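PDB 5TR7: D-alanyl-D-alanine carboxypeptidase from Vibrio cholerae, which probably trims the terminal D-alanine from cell-wall peptide precursors, acting as a serine-type carboxypeptidase of the penicillin-binding protein 5 kind. Local coordinates for residues G10-M14 with P150-L155; S214-E218 with L244-F248. One frame throughout, in Å; residues are numbered along the deposited sequence.

Interaction 1. Residues G10-M14 with P150-L155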
ATOM      1  N   GLY A  10      -6.567  15.142  -3.890  1.00 54.99           N
ATOM      2  CA  GLY A  10      -6.018  14.686  -5.153  1.00 58.65           C
ATOM      3  C   GLY A  10      -6.512  13.284  -5.499  1.00 52.33           C
ATOM      4  O   GLY A  10      -6.761  12.497  -4.612  1.00 52.26           O
ATOM      5  N   TYR A  11      -6.676  12.975  -6.772  1.00 52.50           N
ATOM      6  CA  TYR A  11      -7.042  11.620  -7.140  1.00 54.48           C
ATOM      7  C   TYR A  11      -6.664  11.306  -8.535  1.00 53.22           C
ATOM      8  O   TYR A  11      -6.347  12.203  -9.331  1.00 54.05           O
ATOM      9  CB  TYR A  11      -8.546  11.381  -6.971  1.00 55.56           C
ATOM     10  CG  TYR A  11      -9.447  12.234  -7.868  1.00 61.12           C
ATOM     11  CD1 TYR A  11      -9.759  11.839  -9.170  1.00 70.77           C
ATOM     12  CD2 TYR A  11     -10.012  13.420  -7.407  1.00 63.10           C
ATOM     13  CE1 TYR A  11     -10.611  12.593  -9.967  1.00 72.83           C
ATOM     14  CE2 TYR A  11     -10.861  14.173  -8.198  1.00 65.01           C
ATOM     15  CZ  TYR A  11     -11.161  13.743  -9.471  1.00 71.29           C
ATOM     16  OH  TYR A  11     -12.006  14.474 -10.266  1.00 75.50           O
ATOM     17  N   VAL A  12      -6.634  10.003  -8.798  1.00 54.31           N
ATOM     18  CA  VAL A  12      -6.408   9.502 -10.137  1.00 51.98           C
ATOM     19  C   VAL A  12      -7.182   8.237 -10.328  1.00 49.31           C
ATOM     20  O   VAL A  12      -7.324   7.454  -9.399  1.00 58.06           O
ATOM     21  CB  VAL A  12      -4.934   9.354 -10.519  1.00 62.44           C
ATOM     22  CG1 VAL A  12      -4.225   8.413  -9.613  1.00 71.60           C
ATOM     23  CG2 VAL A  12      -4.831   8.831 -11.944  1.00 67.79           C
ATOM     24  N   LEU A  13      -7.718   8.046 -11.514  1.00 51.64           N
ATOM     25  CA  LEU A  13      -8.433   6.845 -11.834  1.00 49.60           C
ATOM     26  C   LEU A  13      -7.755   6.342 -13.061  1.00 51.08           C
ATOM     27  O   LEU A  13      -7.655   7.039 -14.016  1.00 57.97           O
ATOM     28  CB  LEU A  13      -9.883   7.145 -12.113  1.00 55.14           C
ATOM     29  CG  LEU A  13     -10.699   6.006 -12.681  1.00 61.17           C
ATOM     30  CD1 LEU A  13     -10.534   4.770 -11.852  1.00 67.73           C
ATOM     31  CD2 LEU A  13     -12.151   6.388 -12.775  1.00 61.52           C
ATOM     32  N   MET A  14      -7.298   5.114 -13.037  1.00 54.51           N
ATOM     33  CA  MET A  14      -6.553   4.554 -14.147  1.00 54.88           C
ATOM     34  C   MET A  14      -7.072   3.229 -14.595  1.00 49.79           C
ATOM     35  O   MET A  14      -7.427   2.383 -13.779  1.00 59.63           O
ATOM     36  CB  MET A  14      -5.096   4.398 -13.698  1.00 52.81           C
ATOM     37  CG  MET A  14      -4.175   3.671 -14.655  1.00 68.13           C
ATOM     38  SD  MET A  14      -2.524   3.449 -13.983  1.00 64.92           S
ATOM     39  CE  MET A  14      -1.856   5.084 -14.254  1.00 68.05           C
ATOM     40  N   PRO A 150      -0.309  10.995  -6.484  1.00 56.34           N
ATOM     41  CA  PRO A 150      -1.391  10.076  -6.785  1.00 58.99           C
ATOM     42  C   PRO A 150      -1.118   9.237  -8.013  1.00 56.91           C
ATOM     43  O   PRO A 150      -1.472   8.056  -8.040  1.00 59.31           O
ATOM     44  CB  PRO A 150      -2.564  10.994  -7.074  1.00 57.01           C
ATOM     45  CG  PRO A 150      -2.296  12.187  -6.229  1.00 63.21           C
ATOM     46  CD  PRO A 150      -0.812  12.330  -6.132  1.00 61.74           C
ATOM     47  N   TYR A 151      -0.564   9.861  -9.043  1.00 59.47           N
ATOM     48  CA  TYR A 151      -0.285   9.137 -10.257  1.00 56.00           C
ATOM     49  C   TYR A 151       0.750   8.046  -9.998  1.00 53.49           C
ATOM     50  O   TYR A 151       0.526   6.896 -10.380  1.00 54.97           O
ATOM     51  CB  TYR A 151       0.225  10.077 -11.350  1.00 56.94           C
ATOM     52  CG  TYR A 151       0.565   9.355 -12.610  1.00 57.26           C
ATOM     53  CD1 TYR A 151      -0.444   8.770 -13.391  1.00 60.68           C
ATOM     54  CD2 TYR A 151       1.877   9.207 -13.020  1.00 56.64           C
ATOM     55  CE1 TYR A 151      -0.125   8.031 -14.519  1.00 66.55           C
ATOM     56  CE2 TYR A 151       2.192   8.486 -14.161  1.00 57.39           C
ATOM     57  CZ  TYR A 151       1.190   7.955 -14.928  1.00 63.46           C
ATOM     58  OH  TYR A 151       1.523   7.264 -16.059  1.00 68.98           O
ATOM     59  N   ASP A 152       1.851   8.396  -9.332  1.00 54.00           N
ATOM     60  CA  ASP A 152       2.882   7.404  -9.023  1.00 57.83           C
ATOM     61  C   ASP A 152       2.344   6.265  -8.154  1.00 61.71           C
ATOM     62  O   ASP A 152       2.738   5.120  -8.331  1.00 61.41           O
ATOM     63  CB  ASP A 152       4.089   8.023  -8.372  1.00 61.85           C
ATOM     64  CG  ASP A 152       4.903   8.930  -9.333  1.00 64.61           C
ATOM     65  OD1 ASP A 152       4.486   9.199 -10.490  1.00 65.09           O
ATOM     66  OD2 ASP A 152       5.980   9.355  -8.908  1.00 64.83           O
ATOM     67  N   LEU A 153       1.498   6.616  -7.190  1.00 51.12           N
ATOM     68  CA  LEU A 153       0.886   5.608  -6.349  1.00 58.29           C
ATOM     69  C   LEU A 153      -0.031   4.682  -7.185  1.00 52.17           C
ATOM     70  O   LEU A 153      -0.059   3.474  -6.951  1.00 48.77           O
ATOM     71  CB  LEU A 153       0.151   6.276  -5.144  1.00 64.27           C
ATOM     72  CG  LEU A 153       1.084   6.988  -4.133  1.00 55.31           C
ATOM     73  CD1 LEU A 153       0.356   7.961  -3.256  1.00 64.23           C
ATOM     74  CD2 LEU A 153       1.781   5.958  -3.286  1.00 53.44           C
ATOM     75  N   ALA A 154      -0.669   5.211  -8.236  1.00 47.27           N
ATOM     76  CA  ALA A 154      -1.469   4.386  -9.099  1.00 45.60           C
ATOM     77  C   ALA A 154      -0.591   3.396  -9.854  1.00 57.79           C
ATOM     78  O   ALA A 154      -0.955   2.212 -10.021  1.00 52.68           O
ATOM     79  CB  ALA A 154      -2.179   5.251 -10.105  1.00 46.45           C
ATOM     80  N   LEU A 155       0.543   3.895 -10.370  1.00 52.57           N
ATOM     81  CA  LEU A 155       1.484   3.020 -11.074  1.00 59.62           C
ATOM     82  C   LEU A 155       1.918   1.933 -10.114  1.00 53.43           C
ATOM     83  O   LEU A 155       1.996   0.806 -10.485  1.00 52.89           O
ATOM     84  CB  LEU A 155       2.740   3.795 -11.548  1.00 55.84           C
ATOM     85  CG  LEU A 155       2.629   4.760 -12.718  1.00 62.46           C
ATOM     86  CD1 LEU A 155       3.918   5.611 -12.931  1.00 73.22           C
ATOM     87  CD2 LEU A 155       2.247   4.037 -13.989  1.00 61.34           C
TER
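M14 of strand 10-14 meets Y151, A154 and L155 in the first turns of the helix that starts at P150, and it does so with the end of its side chain. CB sets out toward the helix, CG lies anti to the backbone N (chi1 173°), and the next torsion is extended as well. CB and CG stay beyond contact distance of A154, while SD comes closer, at 4.3 Å from A154 CB. A bend at chi3 (-78°) then turns CE in among the three helix residues: it lies 3.4 Å from Y151 CE1, approaching the ring obliquely, and 4.2 Å from both A154 CB and L155 CD2.

The contact lies on one face of the antiparallel sheet of a fold shared with beta-lactamases, where helix 150-163 covers it. Residues alternate along the strand: V12 and M14 point to this helix, whereas Y11 and L13 point the other way and meet helix 233-251 on the opposite face. V12 takes the central place. With chi1 at 60°, CG1 sits between the backbone N and the carbonyl carbon and is directed at the helix start, 3.2 Å from P150 O, 4.0 Å from P150 CB and 3.8 Å from A154 CB. That close carbonyl oxygen already receives the backbone N of A154, at 3.0 Å, so the valine methyl packs against the first turn of the helix at a polar atom with its own partner. The small A154 side chain also touches V226 of strand 221-230, the neighbour with which V12 shares backbone hydrogen bonds.

Interaction 2. Residues S214-E218 with L244-F248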
ATOM      1  N   SER A 214      -7.200   1.863  -4.396  1.00 44.48           N
ATOM      2  CA  SER A 214      -8.071   0.728  -4.578  1.00 46.47           C
ATOM      3  C   SER A 214      -7.976   0.144  -5.971  1.00 54.87           C
ATOM      4  O   SER A 214      -7.479   0.802  -6.842  1.00 52.32           O
ATOM      5  CB  SER A 214      -9.530   1.144  -4.304  1.00 47.75           C
ATOM      6  OG  SER A 214      -9.900   2.230  -5.155  1.00 54.65           O
ATOM      7  N   SER A 215      -8.428  -1.113  -6.145  1.00 47.33           N
ATOM      8  CA  SER A 215      -8.527  -1.720  -7.429  1.00 49.95           C
ATOM      9  C   SER A 215      -9.770  -2.591  -7.401  1.00 51.31           C
ATOM     10  O   SER A 215     -10.063  -3.171  -6.392  1.00 55.82           O
ATOM     11  CB  SER A 215      -7.277  -2.549  -7.807  1.00 50.73           C
ATOM     12  OG  SER A 215      -7.364  -3.026  -9.139  1.00 54.11           O
ATOM     13  N   ALA A 216     -10.435  -2.735  -8.545  1.00 50.19           N
ATOM     14  CA  ALA A 216     -11.628  -3.526  -8.648  1.00 53.84           C
ATOM     15  C   ALA A 216     -11.792  -4.030 -10.026  1.00 48.70           C
ATOM     16  O   ALA A 216     -11.211  -3.478 -10.973  1.00 53.83           O
ATOM     17  CB  ALA A 216     -12.863  -2.649  -8.283  1.00 51.04           C
ATOM     18  N   THR A 217     -12.607  -5.077 -10.138  1.00 45.53           N
ATOM     19  CA  THR A 217     -12.923  -5.653 -11.424  1.00 53.05           C
ATOM     20  C   THR A 217     -14.436  -5.727 -11.606  1.00 63.72           C
ATOM     21  O   THR A 217     -15.204  -5.746 -10.637  1.00 59.69           O
ATOM     22  CB  THR A 217     -12.352  -7.057 -11.621  1.00 49.26           C
ATOM     23  OG1 THR A 217     -12.867  -7.929 -10.640  1.00 52.37           O
ATOM     24  CG2 THR A 217     -10.833  -7.071 -11.531  1.00 52.07           C
ATOM     25  N   GLU A 218     -14.840  -5.761 -12.874  1.00 63.95           N
ATOM     26  CA  GLU A 218     -16.272  -5.873 -13.293  1.00 64.37           C
ATOM     27  C   GLU A 218     -16.190  -6.325 -14.747  1.00 63.72           C
ATOM     28  O   GLU A 218     -15.615  -5.650 -15.606  1.00 70.55           O
ATOM     29  CB  GLU A 218     -17.055  -4.549 -13.117  1.00 63.73           C
ATOM     30  CG  GLU A 218     -18.536  -4.665 -13.464  1.00 75.64           C
ATOM     31  CD  GLU A 218     -19.298  -3.326 -13.559  1.00 79.23           C
ATOM     32  OE1 GLU A 218     -19.801  -3.026 -14.680  1.00 96.38           O
ATOM     33  OE2 GLU A 218     -19.378  -2.564 -12.558  1.00 73.69           O
ATOM     34  N   LEU A 244     -14.626   4.678  -8.900  1.00 56.88           N
ATOM     35  CA  LEU A 244     -14.593   3.379  -9.582  1.00 55.16           C
ATOM     36  C   LEU A 244     -15.838   3.140 -10.439  1.00 56.84           C
ATOM     37  O   LEU A 244     -15.705   2.679 -11.578  1.00 55.96           O
ATOM     38  CB  LEU A 244     -14.405   2.223  -8.593  1.00 56.67           C
ATOM     39  CG  LEU A 244     -13.043   2.108  -7.928  1.00 58.92           C
ATOM     40  CD1 LEU A 244     -13.118   1.216  -6.692  1.00 57.71           C
ATOM     41  CD2 LEU A 244     -11.980   1.588  -8.862  1.00 55.14           C
ATOM     42  N   SER A 245     -17.039   3.415  -9.923  1.00 52.62           N
ATOM     43  CA  SER A 245     -18.266   3.212 -10.714  1.00 52.07           C
ATOM     44  C   SER A 245     -18.240   4.029 -11.980  1.00 54.45           C
ATOM     45  O   SER A 245     -18.678   3.561 -13.024  1.00 60.96           O
ATOM     46  CB  SER A 245     -19.528   3.599  -9.956  1.00 53.67           C
ATOM     47  OG  SER A 245     -19.561   2.861  -8.789  1.00 56.05           O
ATOM     48  N   TYR A 246     -17.757   5.259 -11.881  1.00 55.70           N
ATOM     49  CA  TYR A 246     -17.646   6.091 -13.053  1.00 59.47           C
ATOM     50  C   TYR A 246     -16.740   5.400 -14.099  1.00 55.60           C
ATOM     51  O   TYR A 246     -17.046   5.347 -15.255  1.00 62.89           O
ATOM     52  CB  TYR A 246     -17.057   7.459 -12.663  1.00 63.58           C
ATOM     53  CG  TYR A 246     -16.604   8.272 -13.839  1.00 61.82           C
ATOM     54  CD1 TYR A 246     -17.543   8.966 -14.646  1.00 68.96           C
ATOM     55  CD2 TYR A 246     -15.285   8.358 -14.154  1.00 66.37           C
ATOM     56  CE1 TYR A 246     -17.149   9.713 -15.766  1.00 67.49           C
ATOM     57  CE2 TYR A 246     -14.846   9.139 -15.239  1.00 69.86           C
ATOM     58  CZ  TYR A 246     -15.772   9.777 -16.057  1.00 71.00           C
ATOM     59  OH  TYR A 246     -15.279  10.491 -17.114  1.00 67.72           O
ATOM     60  N   GLY A 247     -15.654   4.828 -13.672  1.00 50.43           N
ATOM     61  CA  GLY A 247     -14.735   4.177 -14.622  1.00 56.94           C
ATOM     62  C   GLY A 247     -15.412   2.990 -15.307  1.00 58.94           C
ATOM     63  O   GLY A 247     -15.204   2.765 -16.493  1.00 57.19           O
ATOM     64  N   PHE A 248     -16.209   2.225 -14.555  1.00 58.30           N
ATOM     65  CA  PHE A 248     -16.873   1.045 -15.125  1.00 60.84           C
ATOM     66  C   PHE A 248     -17.901   1.470 -16.136  1.00 64.90           C
ATOM     67  O   PHE A 248     -18.039   0.822 -17.160  1.00 63.14           O
ATOM     68  CB  PHE A 248     -17.436   0.114 -14.041  1.00 58.36           C
ATOM     69  CG  PHE A 248     -16.345  -0.580 -13.207  1.00 55.93           C
ATOM     70  CD1 PHE A 248     -15.314  -1.274 -13.823  1.00 57.95           C
ATOM     71  CD2 PHE A 248     -16.432  -0.621 -11.820  1.00 57.05           C
ATOM     72  CE1 PHE A 248     -14.343  -1.932 -13.076  1.00 56.03           C
ATOM     73  CE2 PHE A 248     -15.466  -1.260 -11.069  1.00 55.17           C
ATOM     74  CZ  PHE A 248     -14.426  -1.934 -11.703  1.00 53.52           C
TER
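The ring of F248 is met by A216 and E218, two residues that point to the same side of strand 214-218, and each meets it differently. E218 CB stands over one face, 3.7 Å from the ring centroid and only 11° off the normal, a clear CH-pi contact. A216 CB makes a plain apolar contact with F248 CZ at 3.8 Å, while the A216 carbonyl O approaches the same CZ at 3.6 Å, at the edge and near the ring plane. One turn back, L244 CD1 fills in beside A216 CB at 4.2 Å and reaches S214 OG at 3.7 Å. Carbon contacts dominate this buried end; S214 OG and A216 O touch carbon, and no hydrogen bond crosses.

The outer end is different. E218 is exposed, and its CG, anti to the backbone N (chi1 -177°), leads an extended chain obliquely across the phenylalanine. The carboxylate, turned 33° from the ring plane, rests by the CB end of F248, with OE2 3.6 Å from F248 CD2, a contact of van der Waals kind.

M195 packs on both L244 and F248 from the adjoining loop. Helix 233-251 is laid on one face of the antiparallel sheet, F248 also touching L223 of strand 221-230. Strand 209-218 runs between that strand and strand 196-205, which carries K201, predicted to bind substrate, and whose V197 touches A216.

Interactions 1 and 2 clothe opposite faces of one antiparallel sheet, with helix 150-163 on one side and helix 233-251 on the other. They bury nearly equal areas, and in both the helix runs at 37° to its strand, yet the axes are 7.8 Å apart in the first and 9.9 Å in the second, consistent with the small A154 and P150 on one helix and the larger L244 and F248 on the other. Interaction 1 has no exposed residue among those touching, whereas interaction 2 runs out to a charged one at its margin. The two meet directly through the sheet strand 10-15, where L13 CD2 packs 3.9 Å from G247 CA.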